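Local coordinates for succinoglycan biosynthesis protein (Bacillus cereus ATCC 14579, PDB 2QGM) that is of unestablished function but, as an erythromycin esterase-like family member named for succinoglycan biosynthesis, may be a hydrolase, at residues A[254-258]-A[292-297]; A[136-140]-A[348-352]; A[370-375]-A[405-409]; A[46-52]-A[382-388]. All coordinates share one frame; numbering follows the deposited sequence.

Contact 1. Residues A[254-258]-A[292-297]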
loop_
_atom_site.group_PDB
_atom_site.type_symbol
_atom_site.label_atom_id
_atom_site.label_comp_id
_atom_site.label_asym_id
_atom_site.label_seq_id
_atom_site.Cartn_x
_atom_site.Cartn_y
_atom_site.Cartn_z
ATOM N N ILE A 254 -21.926 -2.857 -7.668
ATOM C CA ILE A 254 -20.736 -2.027 -7.478
ATOM C C ILE A 254 -19.454 -2.835 -7.629
ATOM O O ILE A 254 -18.554 -2.449 -8.373
ATOM C CB ILE A 254 -20.708 -1.380 -6.081
ATOM C CG1 ILE A 254 -21.926 -0.463 -5.905
ATOM C CG2 ILE A 254 -19.425 -0.577 -5.906
ATOM C CD1 ILE A 254 -21.951 0.697 -6.870
ATOM N N TRP A 255 -19.369 -3.958 -6.924
ATOM C CA TRP A 255 -18.161 -4.768 -6.991
ATOM C C TRP A 255 -17.997 -5.509 -8.309
ATOM O O TRP A 255 -16.878 -5.782 -8.724
ATOM C CB TRP A 255 -18.103 -5.747 -5.816
ATOM C CG TRP A 255 -17.753 -5.089 -4.515
ATOM C CD1 TRP A 255 -18.609 -4.785 -3.490
ATOM C CD2 TRP A 255 -16.458 -4.614 -4.106
ATOM N NE1 TRP A 255 -17.926 -4.150 -2.476
ATOM C CE2 TRP A 255 -16.607 -4.037 -2.827
ATOM C CE3 TRP A 255 -15.189 -4.627 -4.697
ATOM C CZ2 TRP A 255 -15.537 -3.471 -2.127
ATOM C CZ3 TRP A 255 -14.115 -4.061 -4.004
ATOM C CH2 TRP A 255 -14.299 -3.492 -2.726
ATOM N N ALA A 256 -19.102 -5.835 -8.972
ATOM C CA ALA A 256 -19.018 -6.522 -10.260
ATOM C C ALA A 256 -18.458 -5.545 -11.293
ATOM O O ALA A 256 -17.562 -5.892 -12.071
ATOM C CB ALA A 256 -20.391 -7.015 -10.689
ATOM N N LYS A 257 -18.991 -4.326 -11.305
ATOM C CA LYS A 257 -18.520 -3.304 -12.233
ATOM C C LYS A 257 -17.038 -3.013 -11.984
ATOM O O LYS A 257 -16.239 -2.927 -12.920
ATOM C CB LYS A 257 -19.327 -2.011 -12.059
ATOM C CG LYS A 257 -18.803 -0.830 -12.876
ATOM C CD LYS A 257 -19.631 0.442 -12.635
ATOM C CE LYS A 257 -19.146 1.579 -13.534
ATOM N NZ LYS A 257 -19.948 2.833 -13.385
ATOM N N ALA A 258 -16.675 -2.872 -10.713
ATOM C CA ALA A 258 -15.295 -2.572 -10.332
ATOM C C ALA A 258 -14.339 -3.673 -10.755
ATOM O O ALA A 258 -13.229 -3.394 -11.207
ATOM C CB ALA A 258 -15.201 -2.355 -8.827
ATOM N N TRP A 292 -11.165 5.113 -6.280
ATOM C CA TRP A 292 -12.452 4.494 -6.552
ATOM C C TRP A 292 -13.095 4.117 -5.212
ATOM O O TRP A 292 -14.296 4.260 -5.022
ATOM C CB TRP A 292 -12.289 3.235 -7.407
ATOM C CG TRP A 292 -13.517 2.377 -7.401
ATOM C CD1 TRP A 292 -14.635 2.530 -8.170
ATOM C CD2 TRP A 292 -13.769 1.265 -6.539
ATOM N NE1 TRP A 292 -15.570 1.578 -7.837
ATOM C CE2 TRP A 292 -15.063 0.787 -6.831
ATOM C CE3 TRP A 292 -13.025 0.622 -5.537
ATOM C CZ2 TRP A 292 -15.636 -0.302 -6.162
ATOM C CZ3 TRP A 292 -13.591 -0.460 -4.870
ATOM C CH2 TRP A 292 -14.886 -0.910 -5.187
ATOM N N ALA A 293 -12.278 3.638 -4.281
ATOM C CA ALA A 293 -12.783 3.235 -2.985
ATOM C C ALA A 293 -13.383 4.420 -2.234
ATOM O O ALA A 293 -14.455 4.308 -1.628
ATOM C CB ALA A 293 -11.671 2.608 -2.161
ATOM N N GLN A 294 -12.686 5.549 -2.271
ATOM C CA GLN A 294 -13.139 6.748 -1.578
ATOM C C GLN A 294 -14.435 7.288 -2.168
ATOM O O GLN A 294 -15.379 7.589 -1.443
ATOM C CB GLN A 294 -12.069 7.835 -1.653
ATOM C CG GLN A 294 -12.468 9.155 -1.016
ATOM C CD GLN A 294 -12.797 9.027 0.459
ATOM O OE1 GLN A 294 -12.175 8.251 1.187
ATOM N NE2 GLN A 294 -13.775 9.800 0.909
ATOM N N GLU A 295 -14.486 7.399 -3.490
ATOM C CA GLU A 295 -15.675 7.938 -4.132
ATOM C C GLU A 295 -16.884 7.017 -4.070
ATOM O O GLU A 295 -18.021 7.476 -4.139
ATOM C CB GLU A 295 -15.385 8.296 -5.591
ATOM C CG GLU A 295 -14.974 7.136 -6.466
ATOM C CD GLU A 295 -14.791 7.538 -7.923
ATOM O OE1 GLU A 295 -15.808 7.793 -8.606
ATOM O OE2 GLU A 295 -13.630 7.609 -8.376
ATOM N N THR A 296 -16.644 5.721 -3.918
ATOM C CA THR A 296 -17.737 4.759 -3.869
ATOM C C THR A 296 -18.311 4.534 -2.481
ATOM O O THR A 296 -19.528 4.497 -2.304
ATOM C CB THR A 296 -17.288 3.400 -4.434
ATOM O OG1 THR A 296 -16.787 3.584 -5.763
ATOM C CG2 THR A 296 -18.464 2.427 -4.471
ATOM N N PHE A 297 -17.436 4.408 -1.494
ATOM C CA PHE A 297 -17.874 4.125 -0.131
ATOM C C PHE A 297 -17.857 5.316 0.825
ATOM O O PHE A 297 -18.446 5.256 1.901
ATOM C CB PHE A 297 -17.023 2.984 0.419
ATOM C CG PHE A 297 -17.131 1.721 -0.393
ATOM C CD1 PHE A 297 -18.342 1.030 -0.464
ATOM C CD2 PHE A 297 -16.037 1.236 -1.111
ATOM C CE1 PHE A 297 -18.464 -0.123 -1.238
ATOM C CE2 PHE A 297 -16.149 0.081 -1.891
ATOM C CZ PHE A 297 -17.366 -0.603 -1.957
HETATM O O HOH W 1 -18.054 0.282 -9.202
#

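Contact 2. Residues A[136-140]-A[348-352]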
loop_
_atom_site.group_PDB
_atom_site.type_symbol
_atom_site.label_atom_id
_atom_site.label_comp_id
_atom_site.label_asym_id
_atom_site.label_seq_id
_atom_site.Cartn_x
_atom_site.Cartn_y
_atom_site.Cartn_z
ATOM N N LEU A 136 -3.267 -13.735 1.269
ATOM C CA LEU A 136 -2.132 -12.816 1.299
ATOM C C LEU A 136 -0.932 -13.455 0.604
ATOM O O LEU A 136 -0.470 -14.520 1.013
ATOM C CB LEU A 136 -1.775 -12.481 2.746
ATOM C CG LEU A 136 -2.888 -11.822 3.564
ATOM C CD1 LEU A 136 -2.547 -11.879 5.039
ATOM C CD2 LEU A 136 -3.084 -10.384 3.096
ATOM N N LYS A 137 -0.427 -12.814 -0.444
ATOM C CA LYS A 137 0.708 -13.369 -1.164
ATOM C C LYS A 137 1.983 -13.292 -0.329
ATOM O O LYS A 137 2.169 -12.360 0.448
ATOM C CB LYS A 137 0.871 -12.657 -2.499
ATOM C CG LYS A 137 -0.380 -12.733 -3.382
ATOM C CD LYS A 137 -0.869 -14.173 -3.624
ATOM C CE LYS A 137 -1.894 -14.629 -2.595
ATOM N NZ LYS A 137 -2.493 -15.951 -2.942
ATOM N N LEU A 138 2.860 -14.279 -0.506
ATOM C CA LEU A 138 4.094 -14.387 0.273
ATOM C C LEU A 138 4.762 -13.127 0.795
ATOM O O LEU A 138 4.857 -12.105 0.121
ATOM C CB LEU A 138 5.113 -15.253 -0.465
ATOM C CG LEU A 138 4.930 -16.755 -0.207
ATOM C CD1 LEU A 138 6.028 -17.538 -0.909
ATOM C CD2 LEU A 138 4.963 -17.022 1.294
ATOM N N LEU A 139 5.245 -13.253 2.022
ATOM C CA LEU A 139 5.888 -12.196 2.782
ATOM C C LEU A 139 4.783 -11.513 3.562
ATOM O O LEU A 139 5.009 -11.053 4.670
ATOM C CB LEU A 139 6.652 -11.179 1.907
ATOM C CG LEU A 139 7.946 -11.600 1.184
ATOM C CD1 LEU A 139 8.859 -10.385 1.073
ATOM C CD2 LEU A 139 8.679 -12.700 1.944
ATOM N N TYR A 140 3.573 -11.471 3.005
ATOM C CA TYR A 140 2.466 -10.844 3.722
ATOM C C TYR A 140 1.652 -11.732 4.671
ATOM O O TYR A 140 1.007 -11.213 5.582
ATOM C CB TYR A 140 1.531 -10.126 2.748
ATOM C CG TYR A 140 1.831 -8.644 2.627
ATOM C CD1 TYR A 140 3.112 -8.145 2.871
ATOM C CD2 TYR A 140 0.835 -7.741 2.273
ATOM C CE1 TYR A 140 3.391 -6.786 2.766
ATOM C CE2 TYR A 140 1.103 -6.375 2.161
ATOM C CZ TYR A 140 2.385 -5.906 2.413
ATOM O OH TYR A 140 2.665 -4.565 2.304
ATOM N N PHE A 348 15.638 -8.470 8.667
ATOM C CA PHE A 348 14.309 -8.454 8.087
ATOM C C PHE A 348 14.080 -9.696 7.245
ATOM O O PHE A 348 15.027 -10.382 6.851
ATOM C CB PHE A 348 14.133 -7.210 7.220
ATOM C CG PHE A 348 15.151 -7.095 6.128
ATOM C CD1 PHE A 348 14.975 -7.759 4.916
ATOM C CD2 PHE A 348 16.310 -6.356 6.325
ATOM C CE1 PHE A 348 15.947 -7.686 3.917
ATOM C CE2 PHE A 348 17.280 -6.281 5.338
ATOM C CZ PHE A 348 17.100 -6.946 4.133
ATOM N N THR A 349 12.809 -9.968 6.973
ATOM C CA THR A 349 12.399 -11.114 6.173
ATOM C C THR A 349 12.401 -10.693 4.713
ATOM O O THR A 349 11.968 -9.589 4.384
ATOM C CB THR A 349 10.970 -11.549 6.528
ATOM O OG1 THR A 349 10.899 -11.904 7.916
ATOM C CG2 THR A 349 10.549 -12.735 5.669
ATOM N N LEU A 350 12.890 -11.568 3.841
ATOM C CA LEU A 350 12.916 -11.276 2.409
ATOM C C LEU A 350 13.032 -12.582 1.626
ATOM O O LEU A 350 13.061 -13.661 2.213
ATOM C CB LEU A 350 14.084 -10.332 2.063
ATOM C CG LEU A 350 15.560 -10.765 2.086
ATOM C CD1 LEU A 350 15.805 -11.753 3.214
ATOM C CD2 LEU A 350 15.945 -11.384 0.761
ATOM N N TYR A 351 13.089 -12.479 0.303
ATOM C CA TYR A 351 13.205 -13.655 -0.553
ATOM C C TYR A 351 14.628 -14.159 -0.769
ATOM O O TYR A 351 15.095 -15.054 -0.065
ATOM C CB TYR A 351 12.575 -13.375 -1.908
ATOM C CG TYR A 351 11.106 -13.680 -1.958
ATOM C CD1 TYR A 351 10.646 -14.986 -1.823
ATOM C CD2 TYR A 351 10.174 -12.669 -2.159
ATOM C CE1 TYR A 351 9.292 -15.282 -1.893
ATOM C CE2 TYR A 351 8.815 -12.949 -2.229
ATOM C CZ TYR A 351 8.382 -14.262 -2.096
ATOM O OH TYR A 351 7.043 -14.557 -2.184
ATOM N N SER A 352 15.310 -13.592 -1.758
ATOM C CA SER A 352 16.678 -14.004 -2.069
ATOM C C SER A 352 17.652 -12.824 -2.079
ATOM O O SER A 352 17.238 -11.663 -2.103
ATOM C CB SER A 352 16.713 -14.719 -3.420
ATOM O OG SER A 352 15.915 -15.893 -3.387
#

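Contact 3. Residues A[370-375]-A[405-409]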
loop_
_atom_site.group_PDB
_atom_site.type_symbol
_atom_site.label_atom_id
_atom_site.label_comp_id
_atom_site.label_asym_id
_atom_site.label_seq_id
_atom_site.Cartn_x
_atom_site.Cartn_y
_atom_site.Cartn_z
ATOM N N ASP A 370 24.754 2.928 6.561
ATOM C CA ASP A 370 25.201 4.081 5.777
ATOM C C ASP A 370 25.136 5.291 6.709
ATOM O O ASP A 370 24.059 5.826 6.969
ATOM C CB ASP A 370 24.296 4.322 4.567
ATOM C CG ASP A 370 24.872 5.354 3.611
ATOM O OD1 ASP A 370 25.377 6.392 4.087
ATOM O OD2 ASP A 370 24.823 5.138 2.381
ATOM N N VAL A 371 26.290 5.723 7.205
ATOM C CA VAL A 371 26.349 6.848 8.137
ATOM C C VAL A 371 25.897 8.196 7.580
ATOM O O VAL A 371 25.806 9.178 8.320
ATOM C CB VAL A 371 27.772 7.005 8.699
ATOM C CG1 VAL A 371 28.252 5.675 9.250
ATOM C CG2 VAL A 371 28.708 7.519 7.615
ATOM N N LYS A 372 25.610 8.246 6.287
ATOM C CA LYS A 372 25.169 9.484 5.658
ATOM C C LYS A 372 23.649 9.540 5.460
ATOM O O LYS A 372 23.084 10.611 5.242
ATOM C CB LYS A 372 25.872 9.651 4.311
ATOM C CG LYS A 372 27.066 10.595 4.340
ATOM C CD LYS A 372 26.593 12.025 4.539
ATOM C CE LYS A 372 27.696 13.023 4.226
ATOM N NZ LYS A 372 27.238 14.435 4.374
ATOM N N SER A 373 22.992 8.390 5.563
ATOM C CA SER A 373 21.543 8.303 5.358
ATOM C C SER A 373 20.663 8.995 6.401
ATOM O O SER A 373 21.073 9.219 7.544
ATOM C CB SER A 373 21.123 6.835 5.270
ATOM O OG SER A 373 21.279 6.180 6.517
ATOM N N PHE A 374 19.441 9.328 5.997
ATOM C CA PHE A 374 18.482 9.944 6.912
ATOM C C PHE A 374 18.265 8.941 8.039
ATOM O O PHE A 374 18.101 9.312 9.198
ATOM C CB PHE A 374 17.136 10.175 6.211
ATOM C CG PHE A 374 17.179 11.210 5.130
ATOM C CD1 PHE A 374 17.285 12.564 5.443
ATOM C CD2 PHE A 374 17.095 10.836 3.792
ATOM C CE1 PHE A 374 17.306 13.529 4.438
ATOM C CE2 PHE A 374 17.113 11.791 2.778
ATOM C CZ PHE A 374 17.219 13.143 3.105
ATOM N N ASN A 375 18.272 7.662 7.671
ATOM C CA ASN A 375 18.045 6.565 8.605
ATOM C C ASN A 375 18.998 6.498 9.785
ATOM O O ASN A 375 18.572 6.307 10.922
ATOM C CB ASN A 375 18.072 5.246 7.842
ATOM C CG ASN A 375 16.976 5.168 6.802
ATOM O OD1 ASN A 375 15.867 4.708 7.081
ATOM N ND2 ASN A 375 17.273 5.642 5.601
ATOM N N ARG A 405 20.071 13.184 0.726
ATOM C CA ARG A 405 20.908 12.236 1.451
ATOM C C ARG A 405 20.422 10.827 1.140
ATOM O O ARG A 405 19.312 10.645 0.642
ATOM C CB ARG A 405 20.795 12.476 2.959
ATOM C CG ARG A 405 21.148 13.885 3.422
ATOM C CD ARG A 405 22.651 14.090 3.527
ATOM N NE ARG A 405 22.982 15.309 4.266
ATOM C CZ ARG A 405 23.181 16.503 3.711
ATOM N NH1 ARG A 405 23.089 16.658 2.397
ATOM N NH2 ARG A 405 23.469 17.549 4.478
ATOM N N PRO A 406 21.245 9.811 1.430
ATOM C CA PRO A 406 20.824 8.436 1.155
ATOM C C PRO A 406 19.585 8.071 1.963
ATOM O O PRO A 406 19.476 8.426 3.141
ATOM C CB PRO A 406 22.039 7.611 1.569
ATOM C CG PRO A 406 23.188 8.553 1.307
ATOM C CD PRO A 406 22.655 9.856 1.856
ATOM N N LEU A 407 18.649 7.379 1.320
ATOM C CA LEU A 407 17.429 6.939 1.987
ATOM C C LEU A 407 17.323 5.441 1.770
ATOM O O LEU A 407 17.404 4.958 0.643
ATOM C CB LEU A 407 16.194 7.630 1.404
ATOM C CG LEU A 407 14.843 7.173 1.980
ATOM C CD1 LEU A 407 14.716 7.633 3.426
ATOM C CD2 LEU A 407 13.710 7.746 1.154
ATOM N N LEU A 408 17.145 4.708 2.861
ATOM C CA LEU A 408 17.038 3.262 2.798
ATOM C C LEU A 408 15.719 2.843 2.170
ATOM O O LEU A 408 14.691 3.462 2.422
ATOM C CB LEU A 408 17.110 2.672 4.200
ATOM C CG LEU A 408 16.834 1.169 4.269
ATOM C CD1 LEU A 408 18.006 0.425 3.638
ATOM C CD2 LEU A 408 16.616 0.744 5.723
ATOM N N SER A 409 15.755 1.791 1.362
ATOM C CA SER A 409 14.555 1.269 0.720
ATOM C C SER A 409 14.839 -0.167 0.300
ATOM O O SER A 409 15.664 -0.422 -0.575
ATOM C CB SER A 409 14.179 2.121 -0.489
ATOM O OG SER A 409 12.841 1.864 -0.885
#

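Contact 4. Residues A[46-52]-A[382-388]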
loop_
_atom_site.group_PDB
_atom_site.type_symbol
_atom_site.label_atom_id
_atom_site.label_comp_id
_atom_site.label_asym_id
_atom_site.label_seq_id
_atom_site.Cartn_x
_atom_site.Cartn_y
_atom_site.Cartn_z
ATOM N N GLN A 46 15.128 15.899 17.466
ATOM C CA GLN A 46 14.674 15.425 18.772
ATOM C C GLN A 46 13.664 16.390 19.396
ATOM O O GLN A 46 12.632 15.975 19.928
ATOM C CB GLN A 46 15.877 15.286 19.702
ATOM C CG GLN A 46 15.551 14.947 21.148
ATOM C CD GLN A 46 16.740 15.211 22.061
ATOM O OE1 GLN A 46 17.886 15.048 21.650
ATOM N NE2 GLN A 46 16.474 15.611 23.298
ATOM N N SER A 47 13.977 17.680 19.332
ATOM C CA SER A 47 13.123 18.711 19.904
ATOM C C SER A 47 11.783 18.862 19.192
ATOM O O SER A 47 10.793 19.285 19.784
ATOM C CB SER A 47 13.856 20.057 19.891
ATOM O OG SER A 47 13.019 21.095 20.373
ATOM N N GLN A 48 11.749 18.506 17.916
ATOM C CA GLN A 48 10.524 18.641 17.142
ATOM C C GLN A 48 9.782 17.331 16.902
ATOM O O GLN A 48 8.697 17.328 16.316
ATOM C CB GLN A 48 10.857 19.331 15.819
ATOM C CG GLN A 48 11.402 20.744 16.024
ATOM C CD GLN A 48 11.848 21.406 14.740
ATOM O OE1 GLN A 48 13.034 21.386 14.390
ATOM N NE2 GLN A 48 10.903 21.999 14.028
ATOM N N ALA A 49 10.352 16.228 17.377
ATOM C CA ALA A 49 9.733 14.915 17.205
ATOM C C ALA A 49 8.712 14.622 18.315
ATOM O O ALA A 49 8.769 15.215 19.393
ATOM C CB ALA A 49 10.826 13.825 17.187
ATOM N N ASN A 50 7.768 13.726 18.029
ATOM C CA ASN A 50 6.764 13.312 19.003
ATOM C C ASN A 50 7.018 11.828 19.218
ATOM O O ASN A 50 6.702 11.003 18.356
ATOM C CB ASN A 50 5.351 13.528 18.460
ATOM C CG ASN A 50 5.052 14.986 18.202
ATOM O OD1 ASN A 50 4.910 15.781 19.139
ATOM N ND2 ASN A 50 4.964 15.352 16.934
ATOM N N PRO A 51 7.608 11.463 20.363
ATOM C CA PRO A 51 7.896 10.057 20.637
ATOM C C PRO A 51 6.701 9.128 20.792
ATOM O O PRO A 51 5.644 9.512 21.298
ATOM C CB PRO A 51 8.739 10.121 21.904
ATOM C CG PRO A 51 8.142 11.281 22.627
ATOM C CD PRO A 51 7.973 12.308 21.517
ATOM N N LEU A 52 6.888 7.892 20.342
ATOM C CA LEU A 52 5.863 6.867 20.445
ATOM C C LEU A 52 6.280 5.950 21.592
ATOM O O LEU A 52 7.465 5.646 21.765
ATOM C CB LEU A 52 5.764 6.096 19.127
ATOM C CG LEU A 52 5.364 6.968 17.929
ATOM C CD1 LEU A 52 5.408 6.128 16.671
ATOM C CD2 LEU A 52 3.981 7.563 18.146
ATOM N N PRO A 382 17.466 10.508 20.529
ATOM C CA PRO A 382 17.209 9.748 21.754
ATOM C C PRO A 382 15.801 9.223 22.006
ATOM O O PRO A 382 15.332 9.224 23.137
ATOM C CB PRO A 382 17.704 10.691 22.854
ATOM C CG PRO A 382 17.399 12.030 22.310
ATOM C CD PRO A 382 17.835 11.901 20.850
ATOM N N TYR A 383 15.130 8.783 20.946
ATOM C CA TYR A 383 13.803 8.186 21.057
ATOM C C TYR A 383 13.871 6.905 20.244
ATOM O O TYR A 383 14.320 6.931 19.099
ATOM C CB TYR A 383 12.714 9.072 20.458
ATOM C CG TYR A 383 12.363 10.301 21.259
ATOM C CD1 TYR A 383 12.161 10.230 22.635
ATOM C CD2 TYR A 383 12.181 11.527 20.631
ATOM C CE1 TYR A 383 11.782 11.352 23.363
ATOM C CE2 TYR A 383 11.807 12.652 21.345
ATOM C CZ TYR A 383 11.606 12.562 22.709
ATOM O OH TYR A 383 11.223 13.686 23.405
ATOM N N LYS A 384 13.447 5.791 20.829
ATOM C CA LYS A 384 13.464 4.516 20.117
ATOM C C LYS A 384 12.454 4.525 18.973
ATOM O O LYS A 384 12.668 3.888 17.947
ATOM C CB LYS A 384 13.155 3.368 21.078
ATOM C CG LYS A 384 14.311 3.007 22.005
ATOM C CD LYS A 384 13.817 2.140 23.150
ATOM C CE LYS A 384 14.969 1.574 23.957
ATOM N NZ LYS A 384 15.941 2.630 24.343
HETATM N N MSE A 385 11.353 5.250 19.157
HETATM C CA MSE A 385 10.316 5.362 18.131
HETATM C C MSE A 385 9.677 6.736 18.203
HETATM O O MSE A 385 9.431 7.255 19.289
HETATM C CB MSE A 385 9.226 4.322 18.344
HETATM C CG MSE A 385 9.720 2.910 18.405
HETATM SE SE MSE A 385 8.233 1.778 18.766
HETATM C CE MSE A 385 8.059 2.069 20.656
ATOM N N PHE A 386 9.394 7.327 17.050
ATOM C CA PHE A 386 8.787 8.638 17.046
ATOM C C PHE A 386 8.183 9.044 15.709
ATOM O O PHE A 386 8.480 8.449 14.669
ATOM C CB PHE A 386 9.808 9.699 17.466
ATOM C CG PHE A 386 11.044 9.735 16.617
ATOM C CD1 PHE A 386 12.110 8.873 16.881
ATOM C CD2 PHE A 386 11.160 10.651 15.570
ATOM C CE1 PHE A 386 13.279 8.922 16.120
ATOM C CE2 PHE A 386 12.323 10.709 14.798
ATOM C CZ PHE A 386 13.388 9.843 15.074
ATOM N N LEU A 387 7.311 10.048 15.761
ATOM C CA LEU A 387 6.675 10.595 14.575
ATOM C C LEU A 387 7.393 11.896 14.308
ATOM O O LEU A 387 7.815 12.577 15.242
ATOM C CB LEU A 387 5.205 10.926 14.833
ATOM C CG LEU A 387 4.258 9.787 15.181
ATOM C CD1 LEU A 387 2.960 10.349 15.730
ATOM C CD2 LEU A 387 4.008 8.963 13.940
ATOM N N LEU A 388 7.525 12.245 13.036
ATOM C CA LEU A 388 8.169 13.492 12.662
ATOM C C LEU A 388 7.389 14.100 11.498
ATOM O O LEU A 388 7.271 13.483 10.443
ATOM C CB LEU A 388 9.624 13.237 12.250
ATOM C CG LEU A 388 10.445 14.503 12.023
ATOM C CD1 LEU A 388 10.530 15.240 13.351
ATOM C CD2 LEU A 388 11.845 14.181 11.492
#

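Contact 1. Residues A[254-258]-A[292-297]
Trp292 sets the edge of its six-membered ring against the face of Trp255, a T-shaped (edge-to-face) pair with centroids 5.0 Å apart and planes at 70°. The leading atom is Trp292 CH2, which stands 3.5 Å from Trp255 CZ3. With CG anti to the backbone N (chi1 165°), the Trp292 indole is carried from one helix to the other, whose segment axes come within 12.5 Å and run nearly antiparallel at 156°. Ala258 CB lies on one side of the indole plane, 3.4 Å from Trp292 CZ2, and Thr296 OG1 on the opposite side, both displaced toward the rim. That hydroxyl donates to Trp292 O, which also accepts the helical N-H of Thr296. The indole N-H is satisfied by a water, which in turn donates to Ile254 O and so links the two helices through solvent. Ile254 CG2 presses on Thr296 CG2 at 3.5 Å, tight for two methyl groups. Phe297 CZ in turn reaches Trp255 CZ2 at 3.4 Å, though these rings are slid apart and barely overlap. Trp255 also touches Gln166 and Ile168 of the edge strand 166-171. The arrangement is an aromatic cluster wedged between locally near-antiparallel segments of helices 253-269 and 276-297.

Contact 2. Residues A[136-140]-A[348-352]
Leu139 and Leu350 bring the two backbones closest, their CA atoms 7.1 Å apart, where a tight turn faces the end of a strand. Residues Lys137 to Tyr140 form a type II beta turn closed by Tyr140 N donating to Lys137 O at 3.0 Å, and Leu138 and Leu139 sit at its corners. Opposite, 348-350 is the end of an extended strand that gives way to loop at Tyr351. The backbones remain too far apart to pair, which leaves the meeting to side chains. Leu139 lies against the Tyr351 ring, its CG 3.8 Å from Tyr351 CE2. Its CD2 methyl stands over one face, offset toward the rim, and the same methyl extends to Thr349 CG2 at 4.2 Å. Placing CG beside the backbone N, with chi1 at -70°, points this branched end at both partners. Leu138 lies near the phenol end of the same ring, though its exact placement there is doubtful. Thr349 turns its methyl toward the turn, while its hydroxyl is hydrogen-bonded to Ser442. The turn belongs to the link between helices 115-127 and 143-157, and Leu136 packs on both of them. Tyr140 OH bonds to Glu81 and Trp304, whereas strand 346-350 pairs with strand 363-366 through Phe348 and Leu350.

Contact 3. Residues A[370-375]-A[405-409]
Arg405 lays its CB over one face of the Phe374 ring, a CH-pi contact 3.8 Å from the centroid and 17° off the ring normal. Its chain bends at chi2 (-80°) and carries the guanidinium toward Lys372, where Arg405 NE and Lys372 NZ stand 4.3 Å apart as like charges. Trp400 also meets the Phe374 ring, edge-to-face. Pro406 follows, with its CD 3.5 Å from Lys372 O and its CB 3.8 Å from Asp370 OD2, packed against the turn leading into the helix. Pro406 O accepts from Phe374 N at 3.0 Å, nearly in line with its carbonyl bond, and also receives a close contact from Ser373 CA. These meet at a helix N-terminus: Ser373 is the N-cap of helix 374-380, and its OG, which bonds to Asp370 O, also caps Tyr376 N. Asp370 to Ser373 itself make a type I beta turn, reinforced by an Asx turn in which Asp370 OD1 accepts from Lys372 N through its anti lone pair. Leu407 then sends CD1 to Phe374 CD2 at 4.0 Å. Leu408, last in strand 404-408 to touch the helix start, packs its CB beside the Asn375 side chain and also reaches Ile367.

Contact 4. Residues A[46-52]-A[382-388]
Pro51 covers the face of the Tyr383 ring, its CB 3.5 Å from the centroid and 12° off the normal, a CH-pi contact almost over the ring centre. The ring gets there with CG beside the backbone N (chi1 -73°), and its edge looks to Gln46 O and to the methyl of Ala49. Gln46 stretches its extended chain across the Pro382 ring at about a right angle, its OE1 touching Pro382 CG at 3.1 Å. Beyond these, the backbones pair as antiparallel strands. Asn50 and Leu387 are a hydrogen-bonded pair: Asn50 N donates to Leu387 O at 3.0 Å and Leu387 N to Asn50 O at 2.8 Å, both nearly straight. Pro51 and Phe386 form the non-hydrogen-bonded pair, and Leu52 N then reaches the O of Met385, present as selenomethionine, at 2.8 Å from above the carbonyl plane. The short strand 50-51 thereby becomes an outermost strand of the mixed eight-stranded sheet, beside 385-389, which itself pairs with 432-439. Ala49 CB sits 3.6 Å from Phe386 CD2, and the Phe386 ring in turn meets His435. Leu52 CD2 packs on Leu387 CG at 3.7 Å, while Leu387 and Asn50 both touch Met70 of helix 65-71.

In the fold
From the N terminus, the first segment reached is 46-52, which waits some 330 residues for 382-388: contact 4 closes the longest loop and adds an edge strand to the main sheet. Within it, 136-140 opens contact 2, which joins an interhelical turn to the end of strand 346-350, part of a two-stranded sheet with 363-366. Contact 1 lies inside that span, closing a short helical hairpin near the opposite edge strand, 166-171; its centre is about 38 Å from that of contact 4. Contact 3 opens at 370-375, after contact 2 has closed, and shuts at 405-409, beyond 382-388, so contacts 3 and 4 cross. It ties helix 374-380 to the two-stranded sheet of 404-408 and 421-425.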